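Matching sites in putative branched-chain amino acid transport system substrate-binding protein from Rhodopseudomonas palustris, a protein that probably serves as the periplasmic substrate-binding component of an ABC transporter for aromatic compounds, and binds p-coumarate (PDB 4F8J (chain A, 1.60 Å), residues Pro95-Ala100 and Trp111-Pro116), and in its relative extracellular ligand-binding receptor from Rhodopseudomonas palustris (PDB 4EYO (chain B, 1.69 Å), residues Pro95-Ala100 and Trp111-Pro116). Both blocks share one frame: the second was fitted to the first on N, CA, C and O of the twelve residues, RMSD 0.17 Å. Numbering follows each deposited sequence.

Structure 1 (4F8J); sequences PHIALA and WSVAMP. With HC4 (4'-hydroxycinnamic acid), chain C.
At the edge of the mixed sheet of one lobe of this periplasmic-binding-protein fold, strand 112-114 pairs in parallel with strand 96-98, setting His96 beside Ser112, Ile97 beside Val113 and Ala98 beside Ala114. The register is fixed by backbone bonds, among them Val113 N to His96 O (3.0 Å) and Ala98 N to Val113 O (2.8 Å). On the face of His96, Ala98 and Ala114, a side-chain hydrogen bond joins the strands: ND1 of His96 to OG of Ser112, 2.8 Å, with the hydroxyl at the ring's edge and in its plane. The imidazole gets there with CG anti to the backbone N (chi1 168°). Ser86 also bonds OG and Gly75 O holds NE2, restraining the ring from both nitrogens. Ala98 CB and Ala114 CB pack methyl to methyl at 4.2 Å. On the reverse face Ile97 CG1 lies alongside Val113 CG2 (3.9 Å). Past the strand end, Pro116 CB lies 3.4 Å from the phenolic O4' of HC4, at the ligand pocket.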
loop_
_atom_site.group_PDB
_atom_site.type_symbol
_atom_site.label_atom_id
_atom_site.label_comp_id
_atom_site.label_asym_id
_atom_site.label_seq_id
_atom_site.Cartn_x
_atom_site.Cartn_y
_atom_site.Cartn_z
ATOM N N PRO A 95 -13.616 -8.924 10.325
ATOM C CA PRO A 95 -12.721 -8.865 9.190
ATOM C C PRO A 95 -12.091 -7.497 9.018
ATOM O O PRO A 95 -12.771 -6.473 9.143
ATOM C CB PRO A 95 -13.631 -9.175 7.989
ATOM C CG PRO A 95 -14.721 -9.983 8.581
ATOM C CD PRO A 95 -14.951 -9.442 9.959
ATOM N N HIS A 96 -10.808 -7.507 8.719
ATOM C CA HIS A 96 -9.987 -6.307 8.587
ATOM C C HIS A 96 -9.284 -6.335 7.252
ATOM O O HIS A 96 -8.537 -7.271 6.950
ATOM C CB HIS A 96 -8.961 -6.259 9.728
ATOM C CG HIS A 96 -7.893 -5.237 9.534
ATOM N ND1 HIS A 96 -6.575 -5.474 9.852
ATOM C CD2 HIS A 96 -7.947 -3.960 8.997
ATOM C CE1 HIS A 96 -5.861 -4.389 9.534
ATOM N NE2 HIS A 96 -6.694 -3.448 9.046
ATOM N N ILE A 97 -9.538 -5.309 6.440
ATOM C CA ILE A 97 -8.806 -5.110 5.202
ATOM C C ILE A 97 -7.786 -4.000 5.396
ATOM O O ILE A 97 -8.135 -2.826 5.563
ATOM C CB ILE A 97 -9.746 -4.814 4.006
ATOM C CG1 ILE A 97 -10.711 -5.958 3.793
ATOM C CG2 ILE A 97 -8.897 -4.553 2.760
ATOM C CD1 ILE A 97 -11.775 -5.657 2.749
ATOM N N ALA A 98 -6.511 -4.383 5.433
ATOM C CA ALA A 98 -5.435 -3.434 5.654
ATOM C C ALA A 98 -5.119 -2.589 4.433
ATOM O O ALA A 98 -5.080 -3.131 3.338
ATOM C CB ALA A 98 -4.186 -4.167 6.113
ATOM N N LEU A 99 -4.830 -1.289 4.625
ATOM C CA LEU A 99 -4.523 -0.371 3.524
ATOM C C LEU A 99 -3.032 0.028 3.510
ATOM O O LEU A 99 -2.630 0.839 2.684
ATOM C CB LEU A 99 -5.494 0.831 3.539
ATOM C CG LEU A 99 -6.979 0.526 3.499
ATOM C CD1 LEU A 99 -7.811 1.828 3.518
ATOM C CD2 LEU A 99 -7.370 -0.367 2.277
ATOM N N ALA A 100 -2.254 -0.562 4.411
ATOM C CA ALA A 100 -0.790 -0.466 4.461
ATOM C C ALA A 100 -0.222 -1.871 4.621
ATOM O O ALA A 100 -0.896 -2.754 5.175
ATOM C CB ALA A 100 -0.344 0.432 5.600
ATOM N N TRP A 111 -8.050 -12.742 10.963
ATOM C CA TRP A 111 -9.025 -11.712 10.632
ATOM C C TRP A 111 -8.500 -10.635 9.721
ATOM O O TRP A 111 -9.298 -9.822 9.263
ATOM C CB TRP A 111 -9.651 -11.125 11.898
ATOM C CG TRP A 111 -10.459 -12.155 12.614
ATOM C CD1 TRP A 111 -10.105 -12.931 13.696
ATOM C CD2 TRP A 111 -11.819 -12.544 12.289
ATOM N NE1 TRP A 111 -11.129 -13.797 14.045
ATOM C CE2 TRP A 111 -12.175 -13.612 13.226
ATOM C CE3 TRP A 111 -12.736 -12.147 11.327
ATOM C CZ2 TRP A 111 -13.411 -14.211 13.205
ATOM C CZ3 TRP A 111 -13.980 -12.773 11.295
ATOM C CH2 TRP A 111 -14.309 -13.781 12.209
ATOM N N SER A 112 -7.198 -10.601 9.410
ATOM C CA SER A 112 -6.647 -9.558 8.548
ATOM C C SER A 112 -6.194 -10.057 7.195
ATOM O O SER A 112 -5.569 -11.089 7.096
ATOM C CB SER A 112 -5.464 -8.849 9.225
ATOM O OG SER A 112 -5.861 -8.112 10.396
ATOM N N VAL A 113 -6.529 -9.287 6.167
ATOM C CA VAL A 113 -5.902 -9.378 4.837
ATOM C C VAL A 113 -5.366 -8.003 4.448
ATOM O O VAL A 113 -5.710 -7.010 5.085
ATOM C CB VAL A 113 -6.899 -9.868 3.750
ATOM C CG1 VAL A 113 -7.351 -11.304 4.051
ATOM C CG2 VAL A 113 -8.088 -8.902 3.588
ATOM N N ALA A 114 -4.513 -7.952 3.425
ATOM C CA ALA A 114 -3.908 -6.674 3.007
ATOM C C ALA A 114 -4.120 -6.396 1.531
ATOM O O ALA A 114 -3.982 -7.299 0.693
ATOM C CB ALA A 114 -2.414 -6.682 3.318
HETATM N N MSE A 115 -4.439 -5.144 1.227
HETATM C CA MSE A 115 -4.508 -4.656 -0.143
HETATM C C MSE A 115 -3.139 -4.333 -0.746
HETATM O O MSE A 115 -2.877 -4.695 -1.889
HETATM C CB MSE A 115 -5.427 -3.425 -0.246
HETATM C CG MSE A 115 -6.883 -3.599 0.046
HETATM SE SE MSE A 115 -7.726 -4.822 -1.256
HETATM C CE MSE A 115 -7.607 -6.055 -0.232
ATOM N N PRO A 116 -2.265 -3.625 -0.027
ATOM C CA PRO A 116 -0.959 -3.304 -0.669
ATOM C C PRO A 116 -0.171 -4.533 -1.030
ATOM O O PRO A 116 -0.248 -5.559 -0.355
ATOM C CB PRO A 116 -0.236 -2.483 0.400
ATOM C CG PRO A 116 -1.347 -1.918 1.207
ATOM C CD PRO A 116 -2.342 -3.015 1.311
HETATM C C1 HC4 C . 4.330 2.873 5.619
HETATM O O1 HC4 C . 4.360 2.246 6.688
HETATM O O2 HC4 C . 4.518 4.122 5.579
HETATM C C2 HC4 C . 4.054 2.227 4.306
HETATM C C3 HC4 C . 3.141 2.790 3.516
HETATM C "C1'" HC4 C . 2.637 2.156 2.259
HETATM C "C2'" HC4 C . 3.418 1.331 1.427
HETATM C "C3'" HC4 C . 2.853 0.726 0.315
HETATM C "C4'" HC4 C . 1.531 0.911 -0.042
HETATM C "C5'" HC4 C . 0.757 1.732 0.769
HETATM C "C6'" HC4 C . 1.325 2.321 1.884
HETATM O "O4'" HC4 C . 0.951 0.344 -1.152
#

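Structure 2 (4EYO); sequences PHIALA and WSVVMP. With HC4 (4'-hydroxycinnamic acid), chain D.
Parallel pairing of strands 96-98 and 112-114 sets His96 beside Ser112, Ile97 beside Val113 and Ala98 beside Val114. Val113 N to His96 O (2.9 Å) and Ala98 N to Val113 O (2.8 Å) are among the backbone bonds fixing the register. On the face of His96, Ala98 and Val114, ND1 of His96 is hydrogen-bonded to OG of Ser112 at 2.8 Å, the hydroxyl at the ring's edge and in its plane. CG of His96 stands anti to the backbone N (chi1 167°), which brings the imidazole there; Ser86 also bonds OG and Gly75 O takes NE2, restraining the ring from both nitrogens. CB of Val114 lies 4.5 Å from CB of Ala98. Val114 has CG1 anti to its backbone N (chi1 -173°) and CG2 anti to its carbonyl carbon, and CG1 makes a further approach to Ala98 CB at 4.3 Å. On the reverse face Ile97 CG1 lies alongside Val113 CG2 (3.9 Å). Past the strand end, Pro116 CB lies 3.4 Å from the phenolic O4' of HC4, at the ligand pocket.

Comparison
The one exchange within the two segments is Ala114(A) to Val114(B). The backbone does not answer the larger side chain, since the comparable CA atoms coincide within the error. His96(A) and Ser112(A) keep their place and their ND1 to OG bond, 2.8 Å there and 2.8 Å between His96(B) and Ser112(B). The touch with Ala98 is kept: CB of Ala114(A) lies 4.2 Å from CB of Ala98(A). In structure 2, CB of Val114(B) lies 4.5 Å from CB of Ala98(B). So is the touch with the carbonyl oxygen of Pro116, two residues further on in the same segment: CB of Ala114(A) is 4.4 Å from Pro116(A) O and CB of Val114(B) 4.5 Å from Pro116(B) O. The CB atoms at position 114 coincide within the error after superposition, so the valine starts from the place of the alanine methyl. No well-ordered atom given for structure 1 stands where its branches lie. What comes is CG1 and CG2 of Val114(B), without a counterpart in Ala114(A), and this added carbon probably increases apolar packing on the buried face.

Structure 2 (4EYO)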
loop_
_atom_site.group_PDB
_atom_site.type_symbol
_atom_site.label_atom_id
_atom_site.label_comp_id
_atom_site.label_asym_id
_atom_site.label_seq_id
_atom_site.Cartn_x
_atom_site.Cartn_y
_atom_site.Cartn_z
ATOM N N PRO B 95 -13.535 -8.931 10.633
ATOM C CA PRO B 95 -12.718 -8.871 9.421
ATOM C C PRO B 95 -12.101 -7.497 9.208
ATOM O O PRO B 95 -12.771 -6.468 9.354
ATOM C CB PRO B 95 -13.721 -9.109 8.285
ATOM C CG PRO B 95 -14.912 -9.777 8.917
ATOM C CD PRO B 95 -14.884 -9.498 10.390
ATOM N N HIS B 96 -10.850 -7.511 8.783
ATOM C CA HIS B 96 -10.046 -6.315 8.616
ATOM C C HIS B 96 -9.315 -6.306 7.295
ATOM O O HIS B 96 -8.544 -7.260 6.975
ATOM C CB HIS B 96 -9.023 -6.273 9.753
ATOM C CG HIS B 96 -7.902 -5.251 9.544
ATOM N ND1 HIS B 96 -6.590 -5.525 9.843
ATOM C CD2 HIS B 96 -7.932 -3.937 9.071
ATOM C CE1 HIS B 96 -5.832 -4.439 9.597
ATOM N NE2 HIS B 96 -6.643 -3.473 9.078
ATOM N N ILE B 97 -9.515 -5.234 6.524
ATOM C CA ILE B 97 -8.797 -5.079 5.264
ATOM C C ILE B 97 -7.783 -3.962 5.458
ATOM O O ILE B 97 -8.189 -2.789 5.609
ATOM C CB ILE B 97 -9.740 -4.753 4.088
ATOM C CG1 ILE B 97 -10.717 -5.924 3.866
ATOM C CG2 ILE B 97 -8.911 -4.564 2.796
ATOM C CD1 ILE B 97 -11.745 -5.618 2.787
ATOM N N ALA B 98 -6.497 -4.335 5.534
ATOM C CA ALA B 98 -5.410 -3.393 5.705
ATOM C C ALA B 98 -5.159 -2.556 4.423
ATOM O O ALA B 98 -5.093 -3.088 3.266
ATOM C CB ALA B 98 -4.125 -4.126 6.124
ATOM N N LEU B 99 -4.977 -1.249 4.613
ATOM C CA LEU B 99 -4.640 -0.368 3.480
ATOM C C LEU B 99 -3.138 0.016 3.455
ATOM O O LEU B 99 -2.709 0.814 2.617
ATOM C CB LEU B 99 -5.557 0.869 3.451
ATOM C CG LEU B 99 -7.072 0.588 3.388
ATOM C CD1 LEU B 99 -7.844 1.896 3.309
ATOM C CD2 LEU B 99 -7.449 -0.323 2.201
ATOM N N ALA B 100 -2.336 -0.572 4.355
ATOM C CA ALA B 100 -0.867 -0.371 4.365
ATOM C C ALA B 100 -0.250 -1.751 4.546
ATOM O O ALA B 100 -0.928 -2.642 5.066
ATOM C CB ALA B 100 -0.449 0.563 5.527
ATOM N N TRP B 111 -7.910 -12.794 10.944
ATOM C CA TRP B 111 -8.929 -11.766 10.656
ATOM C C TRP B 111 -8.533 -10.665 9.670
ATOM O O TRP B 111 -9.405 -9.900 9.240
ATOM C CB TRP B 111 -9.480 -11.160 11.983
ATOM C CG TRP B 111 -10.270 -12.210 12.771
ATOM C CD1 TRP B 111 -9.831 -13.024 13.817
ATOM C CD2 TRP B 111 -11.657 -12.622 12.508
ATOM N NE1 TRP B 111 -10.852 -13.875 14.222
ATOM C CE2 TRP B 111 -11.965 -13.689 13.454
ATOM C CE3 TRP B 111 -12.651 -12.222 11.564
ATOM C CZ2 TRP B 111 -13.223 -14.300 13.490
ATOM C CZ3 TRP B 111 -13.905 -12.841 11.611
ATOM C CH2 TRP B 111 -14.179 -13.859 12.551
ATOM N N SER B 112 -7.252 -10.598 9.289
ATOM C CA SER B 112 -6.689 -9.531 8.457
ATOM C C SER B 112 -6.336 -10.054 7.071
ATOM O O SER B 112 -5.728 -11.140 6.950
ATOM C CB SER B 112 -5.432 -8.892 9.093
ATOM O OG SER B 112 -5.745 -8.123 10.246
ATOM N N VAL B 113 -6.712 -9.283 6.041
ATOM C CA VAL B 113 -6.087 -9.403 4.701
ATOM C C VAL B 113 -5.502 -8.037 4.309
ATOM O O VAL B 113 -5.788 -7.005 4.979
ATOM C CB VAL B 113 -7.066 -9.885 3.600
ATOM C CG1 VAL B 113 -7.539 -11.310 3.852
ATOM C CG2 VAL B 113 -8.222 -8.913 3.424
ATOM N N VAL B 114 -4.716 -8.008 3.225
ATOM C CA VAL B 114 -3.814 -6.864 2.969
ATOM C C VAL B 114 -3.932 -6.406 1.512
ATOM O O VAL B 114 -3.724 -7.211 0.574
ATOM C CB VAL B 114 -2.336 -7.177 3.333
ATOM C CG1 VAL B 114 -1.455 -5.928 3.218
ATOM C CG2 VAL B 114 -2.188 -7.763 4.741
HETATM N N MSE B 115 -4.299 -5.151 1.308
HETATM C CA MSE B 115 -4.365 -4.638 -0.058
HETATM C C MSE B 115 -2.986 -4.346 -0.697
HETATM O O MSE B 115 -2.728 -4.812 -1.834
HETATM C CB MSE B 115 -5.308 -3.419 -0.148
HETATM C CG MSE B 115 -6.795 -3.741 0.238
HETATM SE SE MSE B 115 -7.643 -4.964 -1.052
HETATM C CE MSE B 115 -7.349 -6.521 -0.033
ATOM N N PRO B 116 -2.088 -3.604 0.009
ATOM C CA PRO B 116 -0.802 -3.340 -0.647
ATOM C C PRO B 116 0.022 -4.594 -0.961
ATOM O O PRO B 116 -0.047 -5.599 -0.232
ATOM C CB PRO B 116 -0.051 -2.461 0.368
ATOM C CG PRO B 116 -1.119 -1.813 1.170
ATOM C CD PRO B 116 -2.223 -2.827 1.273
HETATM C C1 HC4 D . 4.364 3.165 5.387
HETATM O O1 HC4 D . 4.731 4.363 5.345
HETATM O O2 HC4 D . 4.366 2.498 6.460
HETATM C C2 HC4 D . 3.926 2.475 4.162
HETATM C C3 HC4 D . 3.033 2.984 3.297
HETATM C "C1'" HC4 D . 2.601 2.198 2.096
HETATM C "C2'" HC4 D . 1.256 2.342 1.708
HETATM C "C3'" HC4 D . 0.730 1.691 0.592
HETATM C "C4'" HC4 D . 1.595 0.896 -0.163
HETATM C "C5'" HC4 D . 2.946 0.726 0.208
HETATM C "C6'" HC4 D . 3.465 1.400 1.331
HETATM O "O4'" HC4 D . 1.077 0.250 -1.250
#